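Local coordinates for protein carbohydrate kinase, pfkB family (Enterococcus faecalis, PDB 3KTN) that probably phosphorylates a sugar acid such as 2-keto-3-deoxygluconate, as a magnesium-binding member of the pfkB (ribokinase-like) carbohydrate kinase family, at residues A[170-175]-A[204-209]; A[211-216]-A[226-231]; A[235-240]-A[294-299]. All blocks are in the same frame, centred on the assembly; numbering follows the deposited sequence.

Contact 1: A[170-175]-A[204-209]. With SO4 (sulfate ion), chain B.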
loop_
_atom_site.group_PDB
_atom_site.type_symbol
_atom_site.label_atom_id
_atom_site.label_comp_id
_atom_site.label_asym_id
_atom_site.label_seq_id
_atom_site.Cartn_x
_atom_site.Cartn_y
_atom_site.Cartn_z
ATOM N N TYR A 170 -1.068 -23.151 -28.181
ATOM C CA TYR A 170 0.055 -22.945 -29.083
ATOM C C TYR A 170 0.378 -21.473 -29.275
ATOM O O TYR A 170 -0.448 -20.705 -29.760
ATOM C CB TYR A 170 -0.244 -23.574 -30.448
ATOM C CG TYR A 170 0.729 -23.170 -31.539
ATOM C CD1 TYR A 170 2.088 -23.473 -31.440
ATOM C CD2 TYR A 170 0.288 -22.481 -32.670
ATOM C CE1 TYR A 170 2.985 -23.100 -32.443
ATOM C CE2 TYR A 170 1.176 -22.103 -33.680
ATOM C CZ TYR A 170 2.521 -22.416 -33.558
ATOM O OH TYR A 170 3.400 -22.047 -34.550
ATOM N N ARG A 171 1.588 -21.089 -28.888
ATOM C CA ARG A 171 2.033 -19.712 -29.039
ATOM C C ARG A 171 3.222 -19.692 -29.991
ATOM O O ARG A 171 4.342 -20.044 -29.619
ATOM C CB ARG A 171 2.408 -19.116 -27.681
ATOM C CG ARG A 171 1.224 -18.993 -26.737
ATOM C CD ARG A 171 1.613 -18.337 -25.427
ATOM N NE ARG A 171 0.525 -18.357 -24.453
ATOM C CZ ARG A 171 -0.642 -17.742 -24.613
ATOM N NH1 ARG A 171 -0.884 -17.049 -25.715
ATOM N NH2 ARG A 171 -1.569 -17.823 -23.667
ATOM N N PRO A 172 2.979 -19.284 -31.246
ATOM C CA PRO A 172 3.988 -19.199 -32.306
ATOM C C PRO A 172 5.312 -18.622 -31.812
ATOM O O PRO A 172 6.366 -19.245 -31.936
ATOM C CB PRO A 172 3.319 -18.293 -33.334
ATOM C CG PRO A 172 1.866 -18.629 -33.179
ATOM C CD PRO A 172 1.708 -18.674 -31.683
ATOM N N SER A 173 5.230 -17.427 -31.240
ATOM C CA SER A 173 6.391 -16.710 -30.729
ATOM C C SER A 173 7.275 -17.475 -29.744
ATOM O O SER A 173 8.479 -17.228 -29.671
ATOM C CB SER A 173 5.931 -15.395 -30.092
ATOM O OG SER A 173 4.840 -15.613 -29.210
ATOM N N LEU A 174 6.694 -18.397 -28.986
ATOM C CA LEU A 174 7.473 -19.153 -28.011
ATOM C C LEU A 174 7.858 -20.550 -28.494
ATOM O O LEU A 174 8.214 -21.413 -27.689
ATOM C CB LEU A 174 6.701 -19.262 -26.689
ATOM C CG LEU A 174 6.478 -17.980 -25.875
ATOM C CD1 LEU A 174 5.749 -16.938 -26.710
ATOM C CD2 LEU A 174 5.681 -18.312 -24.621
ATOM N N ASN A 175 7.795 -20.771 -29.804
ATOM C CA ASN A 175 8.138 -22.074 -30.369
ATOM C C ASN A 175 9.071 -21.999 -31.570
ATOM O O ASN A 175 9.029 -21.048 -32.350
ATOM C CB ASN A 175 6.872 -22.834 -30.794
ATOM C CG ASN A 175 6.128 -23.442 -29.621
ATOM O OD1 ASN A 175 5.534 -22.732 -28.812
ATOM N ND2 ASN A 175 6.159 -24.767 -29.524
ATOM N N LEU A 204 -5.029 -24.363 -36.740
ATOM C CA LEU A 204 -5.227 -25.444 -37.692
ATOM C C LEU A 204 -4.202 -25.380 -38.820
ATOM O O LEU A 204 -3.581 -26.383 -39.160
ATOM C CB LEU A 204 -6.643 -25.379 -38.266
ATOM C CG LEU A 204 -7.739 -25.348 -37.199
ATOM C CD1 LEU A 204 -9.108 -25.310 -37.860
ATOM C CD2 LEU A 204 -7.609 -26.569 -36.301
ATOM N N VAL A 205 -4.010 -24.189 -39.376
ATOM C CA VAL A 205 -3.069 -23.997 -40.470
ATOM C C VAL A 205 -1.600 -24.040 -40.045
ATOM O O VAL A 205 -0.823 -24.855 -40.550
ATOM C CB VAL A 205 -3.341 -22.654 -41.194
ATOM C CG1 VAL A 205 -2.276 -22.397 -42.249
ATOM C CG2 VAL A 205 -4.723 -22.684 -41.835
ATOM N N GLU A 206 -1.225 -23.170 -39.113
ATOM C CA GLU A 206 0.155 -23.090 -38.650
ATOM C C GLU A 206 0.660 -24.217 -37.765
ATOM O O GLU A 206 1.851 -24.524 -37.781
ATOM C CB GLU A 206 0.386 -21.767 -37.924
ATOM C CG GLU A 206 0.422 -20.563 -38.836
ATOM C CD GLU A 206 0.657 -19.281 -38.072
ATOM O OE1 GLU A 206 1.606 -19.249 -37.255
ATOM O OE2 GLU A 206 -0.099 -18.310 -38.291
ATOM N N LEU A 207 -0.220 -24.829 -36.981
ATOM C CA LEU A 207 0.222 -25.907 -36.106
ATOM C C LEU A 207 -0.106 -27.291 -36.647
ATOM O O LEU A 207 0.762 -28.159 -36.714
ATOM C CB LEU A 207 -0.390 -25.753 -34.710
ATOM C CG LEU A 207 -0.046 -26.894 -33.746
ATOM C CD1 LEU A 207 1.461 -26.962 -33.548
ATOM C CD2 LEU A 207 -0.755 -26.686 -32.417
ATOM N N LEU A 208 -1.363 -27.490 -37.029
ATOM C CA LEU A 208 -1.809 -28.772 -37.543
ATOM C C LEU A 208 -1.546 -28.934 -39.039
ATOM O O LEU A 208 -1.977 -29.908 -39.650
ATOM C CB LEU A 208 -3.296 -28.959 -37.239
ATOM C CG LEU A 208 -3.660 -28.929 -35.752
ATOM C CD1 LEU A 208 -5.142 -29.182 -35.589
ATOM C CD2 LEU A 208 -2.860 -29.976 -34.994
ATOM N N GLY A 209 -0.840 -27.968 -39.616
ATOM C CA GLY A 209 -0.500 -28.021 -41.027
ATOM C C GLY A 209 -1.635 -28.115 -42.031
ATOM O O GLY A 209 -1.395 -28.432 -43.192
HETATM S S SO4 B . 0.614 -20.095 -21.275
HETATM O O1 SO4 B . 1.128 -20.130 -22.657
HETATM O O2 SO4 B . -0.690 -19.415 -21.252
HETATM O O3 SO4 B . 0.457 -21.471 -20.769
HETATM O O4 SO4 B . 1.584 -19.380 -20.430
#
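The ring of Y170 lies against the side chain of L207. The contact belongs to the ribokinase-like alpha/beta fold of the pfkB kinases. It joins the loop that follows strand 163-167 to the end of the short helix 201-206.

L207 approaches Y170 over one ring face. Its CB stands 4.2 Å from the centroid of the Y170 ring, 21° off the normal, in a CH-pi contact displaced toward the rim. The two side chains run past each other in opposite directions. As a result L207 CD2 reaches back to Y170 CB, at 3.7 Å, while L207 CB sits over the CD2 and CE2 side of the ring. Y170 has CG anti to its own nitrogen (chi1 168°), and this lays the ring along the leucine. The other ring face is taken by the backbone of the same loop, with P172 N 3.9 Å above the plane near its centre. The tyrosine is therefore held between its own chain and L207.

E206 and P172 add a lighter touch. Their side chains cross at about a right angle, and E206 OE1 comes within 4.1 Å of P172 CG. No hydrogen bond crosses between the two segments. L207 also packs on F168 and on Y187 of helix 177-190.

The loop is shaped by its own backbone bonds, L174 N to R171 O and N175 N to P172 O. R171 turns away from the helix and holds a sulfate ion, probably from the crystallisation liquor, which R108 also binds. The sulfate meets the guanidinium edge-on: R171 NE donates to O1 at 2.6 Å, and R171 NH2 to O2 at 3.0 Å, the latter nearly straight at 170°.

Contact 2: A[211-216]-A[226-231]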
loop_
_atom_site.group_PDB
_atom_site.type_symbol
_atom_site.label_atom_id
_atom_site.label_comp_id
_atom_site.label_asym_id
_atom_site.label_seq_id
_atom_site.Cartn_x
_atom_site.Cartn_y
_atom_site.Cartn_z
ATOM N N ILE A 211 -4.389 -27.257 -44.826
ATOM C CA ILE A 211 -4.297 -26.414 -46.016
ATOM C C ILE A 211 -5.701 -26.008 -46.459
ATOM O O ILE A 211 -6.585 -26.853 -46.617
ATOM C CB ILE A 211 -3.600 -27.156 -47.185
ATOM C CG1 ILE A 211 -2.183 -27.581 -46.778
ATOM C CG2 ILE A 211 -3.544 -26.257 -48.411
ATOM C CD1 ILE A 211 -1.234 -26.425 -46.513
ATOM N N PRO A 212 -5.927 -24.701 -46.653
ATOM C CA PRO A 212 -7.235 -24.191 -47.077
ATOM C C PRO A 212 -7.475 -24.311 -48.580
ATOM O O PRO A 212 -6.548 -24.190 -49.380
ATOM C CB PRO A 212 -7.194 -22.741 -46.619
ATOM C CG PRO A 212 -5.759 -22.384 -46.838
ATOM C CD PRO A 212 -5.025 -23.592 -46.292
ATOM N N ARG A 213 -8.728 -24.555 -48.952
ATOM C CA ARG A 213 -9.113 -24.678 -50.353
ATOM C C ARG A 213 -8.898 -23.336 -51.044
ATOM O O ARG A 213 -9.755 -22.456 -50.975
ATOM C CB ARG A 213 -10.587 -25.081 -50.451
ATOM C CG ARG A 213 -10.871 -26.521 -50.057
ATOM C CD ARG A 213 -10.659 -27.454 -51.238
ATOM N NE ARG A 213 -11.621 -27.187 -52.304
ATOM C CZ ARG A 213 -12.919 -27.470 -52.231
ATOM N NH1 ARG A 213 -13.420 -28.037 -51.143
ATOM N NH2 ARG A 213 -13.721 -27.169 -53.242
ATOM N N GLU A 214 -7.757 -23.178 -51.710
ATOM C CA GLU A 214 -7.455 -21.924 -52.391
ATOM C C GLU A 214 -8.448 -21.605 -53.508
ATOM O O GLU A 214 -8.444 -20.498 -54.048
ATOM C CB GLU A 214 -6.026 -21.939 -52.944
ATOM C CG GLU A 214 -5.773 -22.938 -54.060
ATOM C CD GLU A 214 -4.347 -22.869 -54.582
ATOM O OE1 GLU A 214 -3.412 -23.203 -53.821
ATOM O OE2 GLU A 214 -4.160 -22.474 -55.753
ATOM N N ASP A 215 -9.298 -22.569 -53.854
ATOM C CA ASP A 215 -10.300 -22.350 -54.891
ATOM C C ASP A 215 -11.504 -21.659 -54.263
ATOM O O ASP A 215 -12.404 -21.190 -54.959
ATOM C CB ASP A 215 -10.732 -23.676 -55.524
ATOM C CG ASP A 215 -11.338 -24.632 -54.519
ATOM O OD1 ASP A 215 -10.623 -25.022 -53.572
ATOM O OD2 ASP A 215 -12.526 -24.994 -54.678
ATOM N N LEU A 216 -11.511 -21.610 -52.934
ATOM C CA LEU A 216 -12.581 -20.965 -52.183
ATOM C C LEU A 216 -12.029 -19.681 -51.581
ATOM O O LEU A 216 -10.844 -19.380 -51.730
ATOM C CB LEU A 216 -13.081 -21.884 -51.065
ATOM C CG LEU A 216 -13.734 -23.200 -51.494
ATOM C CD1 LEU A 216 -14.103 -24.022 -50.272
ATOM C CD2 LEU A 216 -14.965 -22.904 -52.327
ATOM N N ILE A 226 -12.442 -25.497 -41.226
ATOM C CA ILE A 226 -12.782 -25.839 -39.848
ATOM C C ILE A 226 -13.700 -27.046 -39.691
ATOM O O ILE A 226 -13.453 -27.911 -38.849
ATOM C CB ILE A 226 -13.411 -24.619 -39.127
ATOM C CG1 ILE A 226 -12.360 -23.519 -38.988
ATOM C CG2 ILE A 226 -13.948 -25.025 -37.759
ATOM C CD1 ILE A 226 -12.885 -22.226 -38.419
ATOM N N GLN A 227 -14.760 -27.115 -40.484
ATOM C CA GLN A 227 -15.670 -28.249 -40.373
ATOM C C GLN A 227 -15.020 -29.524 -40.897
ATOM O O GLN A 227 -15.462 -30.629 -40.584
ATOM C CB GLN A 227 -16.978 -27.954 -41.104
ATOM C CG GLN A 227 -17.706 -26.760 -40.516
ATOM C CD GLN A 227 -19.075 -26.550 -41.111
ATOM O OE1 GLN A 227 -19.225 -26.451 -42.330
ATOM N NE2 GLN A 227 -20.088 -26.473 -40.255
ATOM N N ARG A 228 -13.956 -29.363 -41.676
ATOM C CA ARG A 228 -13.221 -30.496 -42.221
ATOM C C ARG A 228 -12.403 -31.063 -41.056
ATOM O O ARG A 228 -12.408 -32.270 -40.798
ATOM C CB ARG A 228 -12.292 -30.019 -43.343
ATOM C CG ARG A 228 -11.976 -31.060 -44.405
ATOM C CD ARG A 228 -11.187 -30.425 -45.547
ATOM N NE ARG A 228 -9.787 -30.207 -45.194
ATOM C CZ ARG A 228 -9.014 -29.265 -45.727
ATOM N NH1 ARG A 228 -9.503 -28.435 -46.637
ATOM N NH2 ARG A 228 -7.744 -29.164 -45.361
ATOM N N PHE A 229 -11.706 -30.171 -40.355
ATOM C CA PHE A 229 -10.897 -30.538 -39.193
ATOM C C PHE A 229 -11.784 -31.215 -38.153
ATOM O O PHE A 229 -11.398 -32.211 -37.545
ATOM C CB PHE A 229 -10.252 -29.275 -38.599
ATOM C CG PHE A 229 -9.836 -29.411 -37.155
ATOM C CD1 PHE A 229 -8.734 -30.180 -36.797
ATOM C CD2 PHE A 229 -10.556 -28.766 -36.151
ATOM C CE1 PHE A 229 -8.351 -30.305 -35.460
ATOM C CE2 PHE A 229 -10.185 -28.882 -34.812
ATOM C CZ PHE A 229 -9.080 -29.654 -34.465
HETATM N N MSE A 230 -12.983 -30.676 -37.967
HETATM C CA MSE A 230 -13.925 -31.212 -36.995
HETATM C C MSE A 230 -14.450 -32.611 -37.300
HETATM O O MSE A 230 -14.530 -33.453 -36.404
HETATM C CB MSE A 230 -15.113 -30.270 -36.842
HETATM C CG MSE A 230 -14.788 -28.955 -36.163
HETATM SE SE MSE A 230 -16.398 -27.933 -35.907
HETATM C CE MSE A 230 -17.130 -28.882 -34.388
ATOM N N SER A 231 -14.834 -32.853 -38.552
ATOM C CA SER A 231 -15.360 -34.161 -38.925
ATOM C C SER A 231 -14.264 -35.211 -38.846
ATOM O O SER A 231 -14.529 -36.371 -38.539
ATOM C CB SER A 231 -15.971 -34.117 -40.331
ATOM O OG SER A 231 -15.048 -33.616 -41.278
#
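R228 reaches out from helix 218-233 and lays the edge of its guanidinium against the backbone carbonyl of I211. Two nitrogens converge on that one oxygen. R228 NH2 makes the stronger bond, 2.9 Å to I211 O, with an N-H...O angle of 162°. R228 NH1 adds a weak one at 3.3 Å to I211 O. For the NH2 bond the oxygen lies almost in the guanidinium plane, but the donor is tilted 26° from the carbonyl plane.

The arginine leaves the helix with CG anti to the backbone nitrogen and bends only at chi3, which carries its head across to the loop. E224, one turn earlier on the same helix, forms a salt bridge to R228 NH1, so that nitrogen has a second partner besides I211 O.

R213 passes beside it, with its CG 4.2 Å from R228 NH1. The two guanidinium planes are 25° apart. R213 is folded at chi2 and chi3 and turns back on D215. It grips that carboxylate side-on in a salt bridge, R213 NE to D215 OD1 at 2.7 Å and R213 NH2 to D215 OD2 at 2.9 Å. Both oxygens use their syn lone pairs. L216 CD1 lies over one face of the R213 group.

The loop contains a type I beta turn from R213 to L216, closed by L216 N to R213 O. It connects helix 201-206 to helix 218-233, whose arginine binds its main-chain carbonyl on the surface of the ribokinase-like alpha/beta fold.

Contact 3: A[235-240]-A[294-299]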
loop_
_atom_site.group_PDB
_atom_site.type_symbol
_atom_site.label_atom_id
_atom_site.label_comp_id
_atom_site.label_asym_id
_atom_site.label_seq_id
_atom_site.Cartn_x
_atom_site.Cartn_y
_atom_site.Cartn_z
ATOM N N LEU A 235 -15.397 -33.947 -33.824
ATOM C CA LEU A 235 -15.597 -33.001 -32.732
ATOM C C LEU A 235 -17.034 -32.510 -32.739
ATOM O O LEU A 235 -17.671 -32.443 -33.792
ATOM C CB LEU A 235 -14.656 -31.808 -32.889
ATOM C CG LEU A 235 -13.169 -32.153 -32.962
ATOM C CD1 LEU A 235 -12.364 -30.888 -33.201
ATOM C CD2 LEU A 235 -12.735 -32.846 -31.676
ATOM N N GLU A 236 -17.541 -32.164 -31.559
ATOM C CA GLU A 236 -18.903 -31.671 -31.418
ATOM C C GLU A 236 -18.964 -30.142 -31.524
ATOM O O GLU A 236 -19.830 -29.594 -32.214
ATOM C CB GLU A 236 -19.475 -32.130 -30.075
ATOM C CG GLU A 236 -20.901 -31.713 -29.822
ATOM C CD GLU A 236 -21.419 -32.255 -28.514
ATOM O OE1 GLU A 236 -20.650 -32.953 -27.822
ATOM O OE2 GLU A 236 -22.593 -31.989 -28.175
ATOM N N TRP A 237 -18.035 -29.461 -30.850
ATOM C CA TRP A 237 -17.976 -27.994 -30.855
ATOM C C TRP A 237 -16.549 -27.479 -31.002
ATOM O O TRP A 237 -15.622 -28.018 -30.405
ATOM C CB TRP A 237 -18.546 -27.425 -29.546
ATOM C CG TRP A 237 -20.030 -27.187 -29.509
ATOM C CD1 TRP A 237 -20.972 -27.732 -30.327
ATOM C CD2 TRP A 237 -20.745 -26.392 -28.549
ATOM N NE1 TRP A 237 -22.230 -27.335 -29.937
ATOM C CE2 TRP A 237 -22.120 -26.512 -28.844
ATOM C CE3 TRP A 237 -20.357 -25.594 -27.461
ATOM C CZ2 TRP A 237 -23.112 -25.863 -28.099
ATOM C CZ3 TRP A 237 -21.344 -24.946 -26.715
ATOM C CH2 TRP A 237 -22.705 -25.088 -27.039
ATOM N N PHE A 238 -16.382 -26.438 -31.810
ATOM C CA PHE A 238 -15.084 -25.801 -32.005
ATOM C C PHE A 238 -15.362 -24.317 -31.803
ATOM O O PHE A 238 -16.228 -23.754 -32.472
ATOM C CB PHE A 238 -14.550 -26.025 -33.419
ATOM C CG PHE A 238 -13.209 -25.379 -33.666
ATOM C CD1 PHE A 238 -12.051 -25.912 -33.110
ATOM C CD2 PHE A 238 -13.106 -24.225 -34.438
ATOM C CE1 PHE A 238 -10.803 -25.305 -33.325
ATOM C CE2 PHE A 238 -11.872 -23.614 -34.657
ATOM C CZ PHE A 238 -10.718 -24.156 -34.098
ATOM N N ALA A 239 -14.648 -23.680 -30.880
ATOM C CA ALA A 239 -14.890 -22.263 -30.624
ATOM C C ALA A 239 -13.625 -21.458 -30.360
ATOM O O ALA A 239 -12.594 -21.996 -29.961
ATOM C CB ALA A 239 -15.866 -22.107 -29.464
ATOM N N GLY A 240 -13.726 -20.157 -30.600
ATOM C CA GLY A 240 -12.602 -19.266 -30.405
ATOM C C GLY A 240 -13.042 -17.835 -30.631
ATOM O O GLY A 240 -14.232 -17.561 -30.798
ATOM N N TRP A 294 -27.890 -24.330 -24.577
ATOM C CA TRP A 294 -28.299 -23.094 -25.233
ATOM C C TRP A 294 -28.055 -23.221 -26.729
ATOM O O TRP A 294 -27.298 -24.081 -27.168
ATOM C CB TRP A 294 -27.475 -21.907 -24.723
ATOM C CG TRP A 294 -27.900 -21.332 -23.410
ATOM C CD1 TRP A 294 -29.029 -21.628 -22.705
ATOM C CD2 TRP A 294 -27.216 -20.317 -22.666
ATOM N NE1 TRP A 294 -29.094 -20.859 -21.568
ATOM C CE2 TRP A 294 -27.991 -20.041 -21.520
ATOM C CE3 TRP A 294 -26.022 -19.606 -22.862
ATOM C CZ2 TRP A 294 -27.613 -19.092 -20.565
ATOM C CZ3 TRP A 294 -25.645 -18.659 -21.912
ATOM C CH2 TRP A 294 -26.442 -18.411 -20.780
ATOM N N SER A 295 -28.686 -22.354 -27.509
ATOM C CA SER A 295 -28.484 -22.373 -28.947
ATOM C C SER A 295 -27.068 -21.866 -29.182
ATOM O O SER A 295 -26.469 -21.259 -28.292
ATOM C CB SER A 295 -29.481 -21.450 -29.642
ATOM O OG SER A 295 -29.262 -20.104 -29.267
ATOM N N LEU A 296 -26.531 -22.111 -30.370
ATOM C CA LEU A 296 -25.182 -21.668 -30.691
ATOM C C LEU A 296 -25.095 -20.149 -30.649
ATOM O O LEU A 296 -24.074 -19.590 -30.254
ATOM C CB LEU A 296 -24.767 -22.169 -32.076
ATOM C CG LEU A 296 -24.748 -23.684 -32.305
ATOM C CD1 LEU A 296 -24.232 -23.962 -33.710
ATOM C CD2 LEU A 296 -23.863 -24.371 -31.277
ATOM N N GLU A 297 -26.170 -19.486 -31.065
ATOM C CA GLU A 297 -26.210 -18.032 -31.077
ATOM C C GLU A 297 -26.162 -17.451 -29.664
ATOM O O GLU A 297 -25.411 -16.521 -29.391
ATOM C CB GLU A 297 -27.478 -17.540 -31.782
ATOM C CG GLU A 297 -27.716 -16.047 -31.617
ATOM C CD GLU A 297 -28.979 -15.567 -32.301
ATOM O OE1 GLU A 297 -30.055 -16.156 -32.052
ATOM O OE2 GLU A 297 -28.896 -14.592 -33.082
ATOM N N LYS A 298 -26.974 -18.010 -28.775
ATOM C CA LYS A 298 -27.043 -17.550 -27.396
ATOM C C LYS A 298 -25.719 -17.788 -26.668
ATOM O O LYS A 298 -25.265 -16.942 -25.899
ATOM C CB LYS A 298 -28.180 -18.274 -26.677
ATOM C CG LYS A 298 -28.494 -17.765 -25.281
ATOM C CD LYS A 298 -29.645 -18.564 -24.678
ATOM C CE LYS A 298 -30.055 -18.028 -23.320
ATOM N NZ LYS A 298 -30.484 -16.605 -23.398
ATOM N N ALA A 299 -25.108 -18.942 -26.922
ATOM C CA ALA A 299 -23.847 -19.301 -26.295
ATOM C C ALA A 299 -22.689 -18.414 -26.744
ATOM O O ALA A 299 -21.899 -17.954 -25.914
ATOM C CB ALA A 299 -23.518 -20.756 -26.584
#
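L296 places one methyl against the indole of W237. Its CD2 is 3.6 Å from W237 CZ2 and equally far from W237 NE1, so it meets the ring near the junction of the pyrrole and benzo parts. The approach is oblique.

The leucine gets there by its torsions. L296 leaves the backbone to one side of the tryptophan, with CG anti to the carbonyl carbon (chi1 -60°). Chi2 sends CD1 on, anti to CA, and leaves CD2 as the other branch, which reaches back to the indole. W237 does point its side chain at the helix. Its chi1 of -87° and chi2 of 19° send the benzo ring toward A299. There W237 CH2 comes to 4.4 Å from A299 CB, a looser touch one turn along the helix. No hydrogen bond joins the two segments.

This is the packing of a helix start on a sheet strand in the ribokinase-like fold. Strand 237-245 is where the large mixed sheet passes from parallel to antiparallel pairing, and helix 296-310 lies on the side that W237 faces. Y290, from helix 278-291, meets the W237 ring edge-to-face. L256 of strand 250-257 touches both W237 and L296.

The helix start is fixed locally. S295 is the N-cap, and its OG accepts from K298 N at 3.1 Å, a capping bond. The extended K298 chain runs across W294, with K298 CE 3.4 Å above the plane of that ring, toward the rim.

Overall arrangement
Contact 3 is buried, contact 1 partly buried, and contact 2 lies at the surface. Their chemistry differs accordingly. Contacts 1 and 3 are apolar across the segments, each built on an aromatic ring met by leucine carbons. Contact 2 depends on arginine bonds to a main-chain oxygen. Contacts 1 and 2 involve the successive helices 201-206 and 218-233. L204 of the first and L208 just after it pack on I226 and F229 of the second. Helix 218-233 then leads into strand 237-245 of contact 3, with F229 on L235 and I226 on F238. L204 also reaches F238, so residues of all three contacts adjoin. All three lie away from the magnesium site.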